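Local coordinates for hypothetical Membrane Spanning Protein (Bacillus cereus, PDB 2FB5), which probably condenses two ATP molecules into the second messenger cyclic di-AMP, as a diadenylate cyclase required for efficient spore formation, at residues 167-181 against 184-198. Residues are numbered along the deposited sequence; the frame is centred on the assembly and turned at random.
Sequences RHRAAIGLSEKSDAL and VVSEETGRTSFALNG
A171 and V184 meet where helix 166-175 packs on the mixed beta-sheet of the DisA-type nucleotide-binding domain, over the antiparallel hairpin of strands 181-185 and 192-196. The helix segment runs at 28° to strand 192-196, their axes 7.0 Å apart. Packing is tightest in the middle: A171 CB presses on V184 CG2 at 3.5 Å, closer than usual carbon contact, and lies 3.9 Å from A195 CB. With CG1 anti to the backbone N (chi1 -173°), V184 keeps CG2 for A171 and turns CG1 over one face of the H168 ring, a CH-pi contact 3.6 Å from the centroid; L200 of strand 199-203 also touches H168. On the sheet face away from the helix, L181, which starts strand 181-185, lays CD1 over one face of the F194 ring. The ends are wetter and looser. At the hairpin turn, R167 NH1 forms a salt bridge with E187 OE2, which lies in the guanidinium plane but is met from above its own carboxylate plane; water 1 also accepts from NH1. At the other end, water 3 links E176 OE2, already bonded to T155, with G198 O. Inside this margin, S175 OG donates to I172 O and accepts from G198 N at 2.9 Å.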
# COMPACT_ATOMS: atom_id res chain seq x y z
N ARG A 167 -23.78 -26.78 2.81
CA ARG A 167 -22.55 -26.17 3.32
C ARG A 167 -21.95 -25.23 2.29
O ARG A 167 -21.61 -24.08 2.59
CB ARG A 167 -21.50 -27.23 3.66
CG ARG A 167 -21.28 -27.44 5.11
CD ARG A 167 -20.19 -28.47 5.35
NE ARG A 167 -20.51 -29.23 6.55
CZ ARG A 167 -21.12 -30.41 6.54
NH1 ARG A 167 -21.44 -30.97 5.38
NH2 ARG A 167 -21.39 -31.02 7.67
N HIS A 168 -21.80 -25.73 1.06
CA HIS A 168 -21.20 -24.95 -0.00
C HIS A 168 -22.09 -23.78 -0.40
O HIS A 168 -21.61 -22.68 -0.65
CB HIS A 168 -20.88 -25.84 -1.20
CG HIS A 168 -19.86 -26.89 -0.91
ND1 HIS A 168 -18.52 -26.71 -1.18
CD2 HIS A 168 -19.97 -28.11 -0.34
CE1 HIS A 168 -17.85 -27.79 -0.80
NE2 HIS A 168 -18.71 -28.66 -0.29
N ARG A 169 -23.40 -24.03 -0.46
CA ARG A 169 -24.34 -22.96 -0.79
C ARG A 169 -24.40 -21.85 0.26
O ARG A 169 -24.67 -20.70 -0.07
CB ARG A 169 -25.74 -23.53 -1.02
CG ARG A 169 -25.87 -24.44 -2.22
CD ARG A 169 -27.30 -25.01 -2.29
NE ARG A 169 -28.29 -23.93 -2.44
CZ ARG A 169 -29.56 -23.99 -2.03
NH1 ARG A 169 -30.02 -25.08 -1.42
NH2 ARG A 169 -30.36 -22.95 -2.21
N ALA A 170 -24.16 -22.20 1.53
CA ALA A 170 -24.15 -21.22 2.62
C ALA A 170 -22.90 -20.34 2.55
O ALA A 170 -22.96 -19.14 2.81
CB ALA A 170 -24.22 -21.93 3.97
N ALA A 171 -21.77 -20.97 2.21
CA ALA A 171 -20.52 -20.27 2.01
C ALA A 171 -20.66 -19.26 0.87
O ALA A 171 -20.34 -18.08 1.03
CB ALA A 171 -19.41 -21.26 1.72
N ILE A 172 -21.14 -19.74 -0.27
CA ILE A 172 -21.34 -18.88 -1.43
C ILE A 172 -22.31 -17.78 -1.05
O ILE A 172 -22.06 -16.61 -1.33
CB ILE A 172 -21.83 -19.67 -2.67
CG1 ILE A 172 -20.75 -20.68 -3.09
CG2 ILE A 172 -22.12 -18.73 -3.83
CD1 ILE A 172 -21.23 -21.69 -4.14
N GLY A 173 -23.39 -18.16 -0.36
CA GLY A 173 -24.47 -17.23 -0.00
C GLY A 173 -24.00 -16.08 0.87
O GLY A 173 -24.35 -14.93 0.64
N LEU A 174 -23.18 -16.39 1.89
CA LEU A 174 -22.65 -15.34 2.75
C LEU A 174 -21.64 -14.47 1.99
O LEU A 174 -21.59 -13.24 2.17
CB LEU A 174 -22.00 -15.92 4.03
CG LEU A 174 -21.55 -14.82 5.00
CD1 LEU A 174 -22.75 -13.96 5.48
CD2 LEU A 174 -20.73 -15.37 6.19
N SER A 175 -20.85 -15.10 1.12
CA SER A 175 -19.83 -14.38 0.36
C SER A 175 -20.41 -13.37 -0.65
O SER A 175 -19.68 -12.47 -1.09
CB SER A 175 -18.87 -15.35 -0.33
OG SER A 175 -19.45 -15.88 -1.51
N GLU A 176 -21.68 -13.55 -1.00
CA GLU A 176 -22.42 -12.64 -1.91
C GLU A 176 -22.88 -11.36 -1.20
O GLU A 176 -23.14 -10.35 -1.84
CB GLU A 176 -23.66 -13.33 -2.52
CG GLU A 176 -23.37 -14.46 -3.52
CD GLU A 176 -24.60 -15.34 -3.87
OE1 GLU A 176 -25.67 -15.22 -3.23
OE2 GLU A 176 -24.50 -16.18 -4.78
N LYS A 177 -23.01 -11.43 0.12
CA LYS A 177 -23.60 -10.32 0.89
C LYS A 177 -22.57 -9.57 1.72
O LYS A 177 -22.90 -8.59 2.38
CB LYS A 177 -24.69 -10.86 1.81
CG LYS A 177 -25.82 -11.57 1.09
CD LYS A 177 -26.60 -10.60 0.23
CE LYS A 177 -27.71 -11.32 -0.52
NZ LYS A 177 -28.59 -10.35 -1.24
N SER A 178 -21.33 -10.06 1.70
CA SER A 178 -20.25 -9.50 2.50
C SER A 178 -18.89 -9.83 1.90
O SER A 178 -18.79 -10.63 0.97
CB SER A 178 -20.31 -10.08 3.92
OG SER A 178 -19.88 -11.43 3.91
N ASP A 179 -17.85 -9.22 2.44
CA ASP A 179 -16.49 -9.50 2.02
C ASP A 179 -15.87 -10.63 2.86
O ASP A 179 -14.67 -10.86 2.82
CB ASP A 179 -15.63 -8.22 2.08
CG ASP A 179 -15.19 -7.87 3.50
OD1 ASP A 179 -15.98 -8.09 4.44
OD2 ASP A 179 -14.06 -7.36 3.67
N ALA A 180 -16.69 -11.35 3.63
CA ALA A 180 -16.16 -12.49 4.41
C ALA A 180 -15.56 -13.57 3.50
O ALA A 180 -16.02 -13.75 2.37
CB ALA A 180 -17.24 -13.10 5.29
N LEU A 181 -14.53 -14.26 3.98
CA LEU A 181 -14.03 -15.43 3.28
C LEU A 181 -14.54 -16.65 4.02
O LEU A 181 -14.40 -16.73 5.24
CB LEU A 181 -12.49 -15.41 3.24
CG LEU A 181 -11.84 -16.54 2.43
CD1 LEU A 181 -10.58 -16.03 1.78
CD2 LEU A 181 -11.54 -17.78 3.31
N VAL A 184 -14.72 -24.15 3.38
CA VAL A 184 -15.59 -25.33 3.42
C VAL A 184 -14.73 -26.60 3.31
O VAL A 184 -13.78 -26.63 2.54
CB VAL A 184 -16.63 -25.33 2.27
CG1 VAL A 184 -17.62 -26.47 2.42
CG2 VAL A 184 -17.39 -24.02 2.22
N VAL A 185 -15.07 -27.62 4.11
CA VAL A 185 -14.58 -28.99 3.91
C VAL A 185 -15.82 -29.81 3.59
O VAL A 185 -16.82 -29.77 4.31
CB VAL A 185 -13.85 -29.59 5.15
CG1 VAL A 185 -13.30 -31.00 4.84
CG2 VAL A 185 -12.72 -28.68 5.62
N SER A 186 -15.79 -30.52 2.46
CA SER A 186 -16.89 -31.41 2.09
C SER A 186 -16.86 -32.68 2.93
O SER A 186 -15.83 -33.34 3.05
CB SER A 186 -16.82 -31.77 0.61
OG SER A 186 -17.71 -32.84 0.32
N GLU A 187 -18.00 -33.03 3.52
CA GLU A 187 -18.14 -34.30 4.24
C GLU A 187 -18.16 -35.52 3.30
O GLU A 187 -17.87 -36.64 3.73
CB GLU A 187 -19.39 -34.29 5.12
CG GLU A 187 -20.71 -34.13 4.38
CD GLU A 187 -21.92 -34.16 5.30
OE1 GLU A 187 -21.81 -34.70 6.42
OE2 GLU A 187 -22.99 -33.65 4.90
N GLU A 188 -18.49 -35.30 2.03
CA GLU A 188 -18.51 -36.37 1.03
C GLU A 188 -17.13 -36.78 0.55
O GLU A 188 -16.82 -37.97 0.48
CB GLU A 188 -19.36 -35.96 -0.16
CG GLU A 188 -20.75 -35.48 0.19
CD GLU A 188 -21.62 -35.26 -1.04
OE1 GLU A 188 -22.83 -35.00 -0.87
OE2 GLU A 188 -21.09 -35.35 -2.17
N THR A 189 -16.29 -35.80 0.21
CA THR A 189 -15.02 -36.05 -0.46
C THR A 189 -13.80 -35.55 0.30
O THR A 189 -12.67 -35.92 -0.03
CB THR A 189 -14.98 -35.37 -1.83
OG1 THR A 189 -14.99 -33.95 -1.64
CG2 THR A 189 -16.17 -35.78 -2.70
N GLY A 190 -14.00 -34.68 1.29
CA GLY A 190 -12.88 -34.01 1.96
C GLY A 190 -12.27 -32.85 1.17
O GLY A 190 -11.32 -32.21 1.62
N ARG A 191 -12.82 -32.57 -0.02
CA ARG A 191 -12.37 -31.43 -0.80
C ARG A 191 -12.53 -30.14 0.01
O ARG A 191 -13.58 -29.92 0.62
CB ARG A 191 -13.15 -31.30 -2.11
CG ARG A 191 -12.94 -29.95 -2.83
CD ARG A 191 -13.62 -29.91 -4.19
NE ARG A 191 -12.86 -30.68 -5.17
CZ ARG A 191 -13.25 -30.92 -6.42
NH1 ARG A 191 -14.42 -30.47 -6.87
NH2 ARG A 191 -12.47 -31.63 -7.22
N THR A 192 -11.50 -29.30 -0.02
CA THR A 192 -11.54 -28.03 0.69
C THR A 192 -11.63 -26.88 -0.31
O THR A 192 -10.93 -26.88 -1.32
CB THR A 192 -10.32 -27.86 1.58
OG1 THR A 192 -9.15 -27.86 0.77
CG2 THR A 192 -10.24 -29.00 2.55
N SER A 193 -12.52 -25.94 -0.00
CA SER A 193 -12.81 -24.76 -0.82
C SER A 193 -12.85 -23.50 0.05
O SER A 193 -12.94 -23.59 1.27
CB SER A 193 -14.20 -24.91 -1.45
OG SER A 193 -14.28 -26.06 -2.26
N PHE A 194 -12.79 -22.33 -0.58
CA PHE A 194 -13.32 -21.13 0.07
C PHE A 194 -14.20 -20.35 -0.88
O PHE A 194 -13.98 -20.39 -2.10
CB PHE A 194 -12.24 -20.23 0.69
CG PHE A 194 -11.33 -19.56 -0.31
CD1 PHE A 194 -11.72 -18.40 -0.96
CD2 PHE A 194 -10.06 -20.07 -0.55
CE1 PHE A 194 -10.88 -17.77 -1.87
CE2 PHE A 194 -9.20 -19.43 -1.45
CZ PHE A 194 -9.62 -18.28 -2.12
N ALA A 195 -15.19 -19.67 -0.33
CA ALA A 195 -16.01 -18.74 -1.09
C ALA A 195 -15.58 -17.32 -0.79
O ALA A 195 -15.34 -16.95 0.37
CB ALA A 195 -17.49 -18.92 -0.76
N LEU A 196 -15.52 -16.52 -1.85
CA LEU A 196 -15.19 -15.10 -1.74
C LEU A 196 -15.93 -14.36 -2.85
O LEU A 196 -15.82 -14.70 -4.03
CB LEU A 196 -13.69 -14.87 -1.85
CG LEU A 196 -13.23 -13.42 -1.65
CD1 LEU A 196 -13.31 -13.01 -0.18
CD2 LEU A 196 -11.80 -13.25 -2.18
N ASN A 197 -16.71 -13.36 -2.46
CA ASN A 197 -17.46 -12.55 -3.42
C ASN A 197 -18.30 -13.36 -4.42
O ASN A 197 -18.30 -13.09 -5.63
CB ASN A 197 -16.53 -11.54 -4.14
CG ASN A 197 -17.30 -10.53 -5.00
OD1 ASN A 197 -18.37 -10.06 -4.62
ND2 ASN A 197 -16.74 -10.19 -6.17
N GLY A 198 -19.00 -14.38 -3.92
CA GLY A 198 -19.94 -15.13 -4.75
C GLY A 198 -19.31 -16.25 -5.56
O GLY A 198 -20.01 -16.93 -6.29
O HOH W 1 -20.48 -31.20 2.32
O HOH W 2 -19.64 -9.85 -1.91
O HOH W 3 -22.57 -16.42 -6.64
O HOH W 4 -16.78 -12.38 0.18